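Local coordinates for protein salmonella typhimurium DB7155 bacteriophage DET7 tailspike (Bacteriophage, PDB 2V5I) that probably binds and hydrolyses the O-antigen polysaccharide of Salmonella as the trimeric receptor-binding tailspike of a contractile-tailed phage, at residues L463-H475 with W486-N498. Numbering follows the deposited sequence.
Sequences LSATLDSGALRSH and WTELTALSGSTPN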
loop_
_atom_site.group_PDB
_atom_site.type_symbol
_atom_site.label_atom_id
_atom_site.label_comp_id
_atom_site.label_asym_id
_atom_site.label_seq_id
_atom_site.Cartn_x
_atom_site.Cartn_y
_atom_site.Cartn_z
ATOM N N LEU A 463 34.163 11.687 -10.125
ATOM C CA LEU A 463 35.525 11.181 -10.298
ATOM C C LEU A 463 35.484 9.989 -11.248
ATOM O O LEU A 463 36.261 9.899 -12.196
ATOM C CB LEU A 463 36.141 10.768 -8.962
ATOM C CG LEU A 463 37.444 9.966 -9.019
ATOM C CD1 LEU A 463 38.553 10.836 -9.740
ATOM C CD2 LEU A 463 37.951 9.538 -7.659
ATOM N N SER A 464 34.568 9.078 -10.960
ATOM C CA SER A 464 34.382 7.880 -11.761
ATOM C C SER A 464 33.041 7.277 -11.467
ATOM O O SER A 464 32.732 7.015 -10.309
ATOM C CB SER A 464 35.403 6.807 -11.400
ATOM O OG SER A 464 35.148 5.620 -12.180
ATOM N N ALA A 465 32.260 7.006 -12.508
ATOM C CA ALA A 465 30.957 6.341 -12.282
ATOM C C ALA A 465 31.084 4.887 -11.920
ATOM O O ALA A 465 30.164 4.361 -11.290
ATOM C CB ALA A 465 30.030 6.510 -13.466
ATOM N N THR A 466 32.179 4.255 -12.327
ATOM C CA THR A 466 32.337 2.816 -12.265
ATOM C C THR A 466 33.314 2.285 -11.217
ATOM O O THR A 466 33.253 1.106 -10.940
ATOM C CB THR A 466 32.784 2.272 -13.610
ATOM O OG1 THR A 466 33.979 2.954 -14.007
ATOM C CG2 THR A 466 31.725 2.542 -14.643
ATOM N N LEU A 467 34.150 3.135 -10.592
ATOM C CA LEU A 467 35.175 2.665 -9.669
ATOM C C LEU A 467 34.934 3.256 -8.286
ATOM O O LEU A 467 34.697 4.448 -8.194
ATOM C CB LEU A 467 36.551 3.127 -10.144
ATOM C CG LEU A 467 36.984 2.587 -11.513
ATOM C CD1 LEU A 467 38.262 3.321 -11.911
ATOM C CD2 LEU A 467 37.163 1.106 -11.583
ATOM N N ASP A 468 34.942 2.416 -7.264
ATOM C CA ASP A 468 34.880 2.918 -5.895
ATOM C C ASP A 468 36.136 3.772 -5.633
ATOM O O ASP A 468 37.265 3.412 -6.017
ATOM C CB ASP A 468 34.770 1.783 -4.922
ATOM C CG ASP A 468 33.387 1.088 -4.965
ATOM O OD1 ASP A 468 32.400 1.761 -5.369
ATOM O OD2 ASP A 468 33.320 -0.090 -4.545
ATOM N N SER A 469 35.959 4.877 -4.929
ATOM C CA SER A 469 37.052 5.764 -4.605
ATOM C C SER A 469 37.817 5.362 -3.344
ATOM O O SER A 469 38.950 5.787 -3.121
ATOM C CB SER A 469 36.511 7.182 -4.499
ATOM O OG SER A 469 35.432 7.295 -3.561
ATOM N N GLY A 470 37.148 4.600 -2.491
ATOM C CA GLY A 470 37.789 4.131 -1.281
ATOM C C GLY A 470 36.800 3.251 -0.533
ATOM O O GLY A 470 35.705 2.994 -0.991
ATOM N N ALA A 471 37.263 2.712 0.591
ATOM C CA ALA A 471 36.433 1.805 1.402
ATOM C C ALA A 471 36.911 1.675 2.839
ATOM O O ALA A 471 38.086 1.910 3.165
ATOM C CB ALA A 471 36.385 0.392 0.765
ATOM N N LEU A 472 35.949 1.298 3.689
ATOM C CA LEU A 472 36.190 0.762 5.015
ATOM C C LEU A 472 35.813 -0.716 4.890
ATOM O O LEU A 472 34.685 -1.022 4.512
ATOM C CB LEU A 472 35.250 1.443 6.006
ATOM C CG LEU A 472 35.118 0.790 7.373
ATOM C CD1 LEU A 472 36.397 0.945 8.083
ATOM C CD2 LEU A 472 33.908 1.422 8.180
ATOM N N ARG A 473 36.771 -1.622 5.127
ATOM C CA ARG A 473 36.542 -3.043 4.887
ATOM C C ARG A 473 37.059 -3.851 6.066
ATOM O O ARG A 473 38.074 -3.514 6.683
ATOM C CB ARG A 473 37.320 -3.460 3.624
ATOM C CG ARG A 473 37.177 -2.599 2.401
ATOM C CD ARG A 473 37.753 -3.313 1.125
ATOM N NE ARG A 473 36.856 -4.410 0.719
ATOM C CZ ARG A 473 37.180 -5.421 -0.091
ATOM N NH1 ARG A 473 38.397 -5.530 -0.616
ATOM N NH2 ARG A 473 36.270 -6.356 -0.370
ATOM N N SER A 474 36.314 -4.891 6.427
ATOM C CA SER A 474 36.736 -5.879 7.424
ATOM C C SER A 474 36.955 -7.237 6.710
ATOM O O SER A 474 36.179 -7.621 5.838
ATOM C CB SER A 474 35.640 -6.006 8.476
ATOM O OG SER A 474 36.019 -6.948 9.455
ATOM N N HIS A 475 37.996 -7.965 7.122
ATOM C CA HIS A 475 38.415 -9.215 6.473
ATOM C C HIS A 475 38.627 -10.225 7.595
ATOM O O HIS A 475 39.244 -9.896 8.612
ATOM C CB HIS A 475 39.777 -9.032 5.839
ATOM C CG HIS A 475 39.844 -8.058 4.713
ATOM N ND1 HIS A 475 39.924 -8.471 3.398
ATOM C CD2 HIS A 475 39.975 -6.711 4.695
ATOM C CE1 HIS A 475 40.028 -7.398 2.618
ATOM N NE2 HIS A 475 40.050 -6.318 3.385
ATOM N N TRP A 486 40.621 -8.261 10.517
ATOM C CA TRP A 486 41.379 -7.039 10.290
ATOM C C TRP A 486 40.567 -5.992 9.545
ATOM O O TRP A 486 39.770 -6.357 8.683
ATOM C CB TRP A 486 42.710 -7.281 9.617
ATOM C CG TRP A 486 42.732 -7.885 8.251
ATOM C CD1 TRP A 486 42.748 -9.192 7.960
ATOM C CD2 TRP A 486 43.026 -7.199 7.017
ATOM N NE1 TRP A 486 42.939 -9.400 6.624
ATOM C CE2 TRP A 486 43.068 -8.182 6.004
ATOM C CE3 TRP A 486 43.158 -5.862 6.666
ATOM C CZ2 TRP A 486 43.367 -7.871 4.669
ATOM C CZ3 TRP A 486 43.423 -5.557 5.355
ATOM C CH2 TRP A 486 43.498 -6.554 4.358
ATOM N N THR A 487 40.812 -4.732 9.888
ATOM C CA THR A 487 40.042 -3.591 9.328
ATOM C C THR A 487 41.016 -2.766 8.475
ATOM O O THR A 487 42.158 -2.525 8.860
ATOM C CB THR A 487 39.483 -2.752 10.449
ATOM O OG1 THR A 487 38.591 -3.581 11.255
ATOM C CG2 THR A 487 38.631 -1.611 9.937
ATOM N N GLU A 488 40.531 -2.281 7.337
ATOM C CA GLU A 488 41.347 -1.394 6.515
ATOM C C GLU A 488 40.547 -0.200 6.028
ATOM O O GLU A 488 39.331 -0.271 5.806
ATOM C CB GLU A 488 41.974 -2.060 5.335
ATOM C CG GLU A 488 41.067 -2.765 4.460
ATOM C CD GLU A 488 41.668 -3.289 3.129
ATOM O OE1 GLU A 488 42.879 -3.140 2.790
ATOM O OE2 GLU A 488 40.862 -3.922 2.400
ATOM N N LEU A 489 41.296 0.884 5.803
ATOM C CA LEU A 489 40.817 2.105 5.200
ATOM C C LEU A 489 41.640 2.232 3.915
ATOM O O LEU A 489 42.870 2.237 3.968
ATOM C CB LEU A 489 41.177 3.278 6.136
ATOM C CG LEU A 489 40.497 4.581 6.019
ATOM C CD1 LEU A 489 39.037 4.347 6.374
ATOM C CD2 LEU A 489 41.224 5.505 7.038
ATOM N N THR A 490 40.945 2.249 2.776
ATOM C CA THR A 490 41.599 2.254 1.450
ATOM C C THR A 490 41.222 3.444 0.591
ATOM O O THR A 490 40.219 4.131 0.813
ATOM C CB THR A 490 41.251 0.972 0.632
ATOM O OG1 THR A 490 39.941 1.080 0.080
ATOM C CG2 THR A 490 41.345 -0.304 1.462
ATOM N N ALA A 491 42.063 3.651 -0.434
ATOM C CA ALA A 491 41.878 4.753 -1.394
ATOM C C ALA A 491 42.283 4.242 -2.792
ATOM O O ALA A 491 43.290 3.527 -2.961
ATOM C CB ALA A 491 42.750 5.971 -1.041
ATOM N N LEU A 492 41.562 4.737 -3.796
ATOM C CA LEU A 492 41.840 4.518 -5.218
ATOM C C LEU A 492 43.105 5.239 -5.720
ATOM O O LEU A 492 43.344 6.405 -5.422
ATOM C CB LEU A 492 40.645 5.090 -6.022
ATOM C CG LEU A 492 40.607 4.973 -7.557
ATOM C CD1 LEU A 492 40.378 3.557 -8.007
ATOM C CD2 LEU A 492 39.563 5.939 -8.137
ATOM N N SER A 493 43.910 4.522 -6.477
ATOM C CA SER A 493 45.072 5.145 -7.166
ATOM C C SER A 493 45.292 4.394 -8.485
ATOM O O SER A 493 45.133 3.161 -8.532
ATOM C CB SER A 493 46.349 5.099 -6.309
ATOM O OG SER A 493 47.418 5.806 -6.972
ATOM N N GLY A 494 45.751 5.133 -9.486
ATOM C CA GLY A 494 45.953 4.554 -10.833
ATOM C C GLY A 494 44.753 3.785 -11.358
ATOM O O GLY A 494 44.924 2.734 -12.041
ATOM N N SER A 495 43.558 4.265 -11.039
ATOM C CA SER A 495 42.305 3.578 -11.394
ATOM C C SER A 495 42.163 2.149 -10.885
ATOM O O SER A 495 41.353 1.358 -11.421
ATOM C CB SER A 495 42.091 3.625 -12.901
ATOM O OG SER A 495 41.974 4.984 -13.365
ATOM N N THR A 496 42.907 1.822 -9.821
ATOM C CA THR A 496 42.840 0.510 -9.186
ATOM C C THR A 496 42.181 0.620 -7.800
ATOM O O THR A 496 42.746 1.248 -6.885
ATOM C CB THR A 496 44.223 -0.059 -9.072
ATOM O OG1 THR A 496 44.820 -0.155 -10.384
ATOM C CG2 THR A 496 44.210 -1.435 -8.447
ATOM N N PRO A 497 40.976 0.058 -7.634
ATOM C CA PRO A 497 40.330 0.157 -6.331
ATOM C C PRO A 497 41.176 -0.481 -5.200
ATOM O O PRO A 497 41.853 -1.471 -5.398
ATOM C CB PRO A 497 39.023 -0.618 -6.531
ATOM C CG PRO A 497 38.733 -0.522 -7.994
ATOM C CD PRO A 497 40.115 -0.607 -8.629
ATOM N N ASN A 498 41.123 0.142 -4.026
ATOM C CA ASN A 498 41.809 -0.297 -2.821
ATOM C C ASN A 498 43.327 -0.314 -2.984
ATOM O O ASN A 498 44.012 -1.083 -2.329
ATOM C CB ASN A 498 41.286 -1.660 -2.326
ATOM C CG ASN A 498 39.798 -1.705 -2.193
ATOM O OD1 ASN A 498 39.166 -0.870 -1.522
ATOM N ND2 ASN A 498 39.193 -2.695 -2.893
HETATM O O HOH W 1 39.011 2.181 -4.036
HETATM O O HOH W 2 40.795 -4.577 -0.089
HETATM O O HOH W 3 37.874 -6.214 11.111
#
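His475 and Trp486 pair across an antiparallel beta hairpin, strands 470-476 and 485-493, probably in the C-terminal intertwined domain, and their side chains stack on the face they share with Arg473 and Glu488. His475 CB sits over the five-membered ring of the indole, 3.3 Å from Trp486 NE1, in a CH-pi contact. Beyond it the imidazole lies almost flat on the six-membered ring, an offset stack with centroids 3.8 Å apart and planes at 6°. His475 CG faces Trp486 CE2 and CZ2, and His475 CD2 lies 3.5 Å from Trp486 CH2. His475 ND1 faces Trp486 CZ2, while His475 CE1 comes near both Trp486 CZ2 and Glu488 OE2. The indole gets under the imidazole because Trp486 CG stands between its backbone N and carbonyl carbon (chi1 62°).

At the ring edge, His475 NE2 donates to Glu488 OE2 at 2.7 Å. The acceptor is close to the imidazole plane, but the proton arrives from above the carboxylate plane. Water 2 also donates to OE2 and accepts from Arg473 NH1, bridging opposite charges too far apart for a salt bridge; Arg473 NE pairs instead with Glu455. Glu488 OE1 bonds to Ser501 on the next strand, so both carboxylate oxygens are held, which probably stabilises the charged form.

The other face, with Leu472, Ser474, Thr487 and Leu489, turns to the neighbouring copies of the trimer: Leu472 packs on Leu489 of the third subunit, and Thr487 OG1 bonds to Thr490 O of that chain. At the other end of the contact, Leu463 and Leu492 meet tip to tip, Leu463 CD2 to Leu492 CD2 at 4.0 Å. Near the corner at Asn498, Thr490 OG1 donates to Asn498 OD1 at 2.6 Å, in the amide carbonyl plane and on a lone pair.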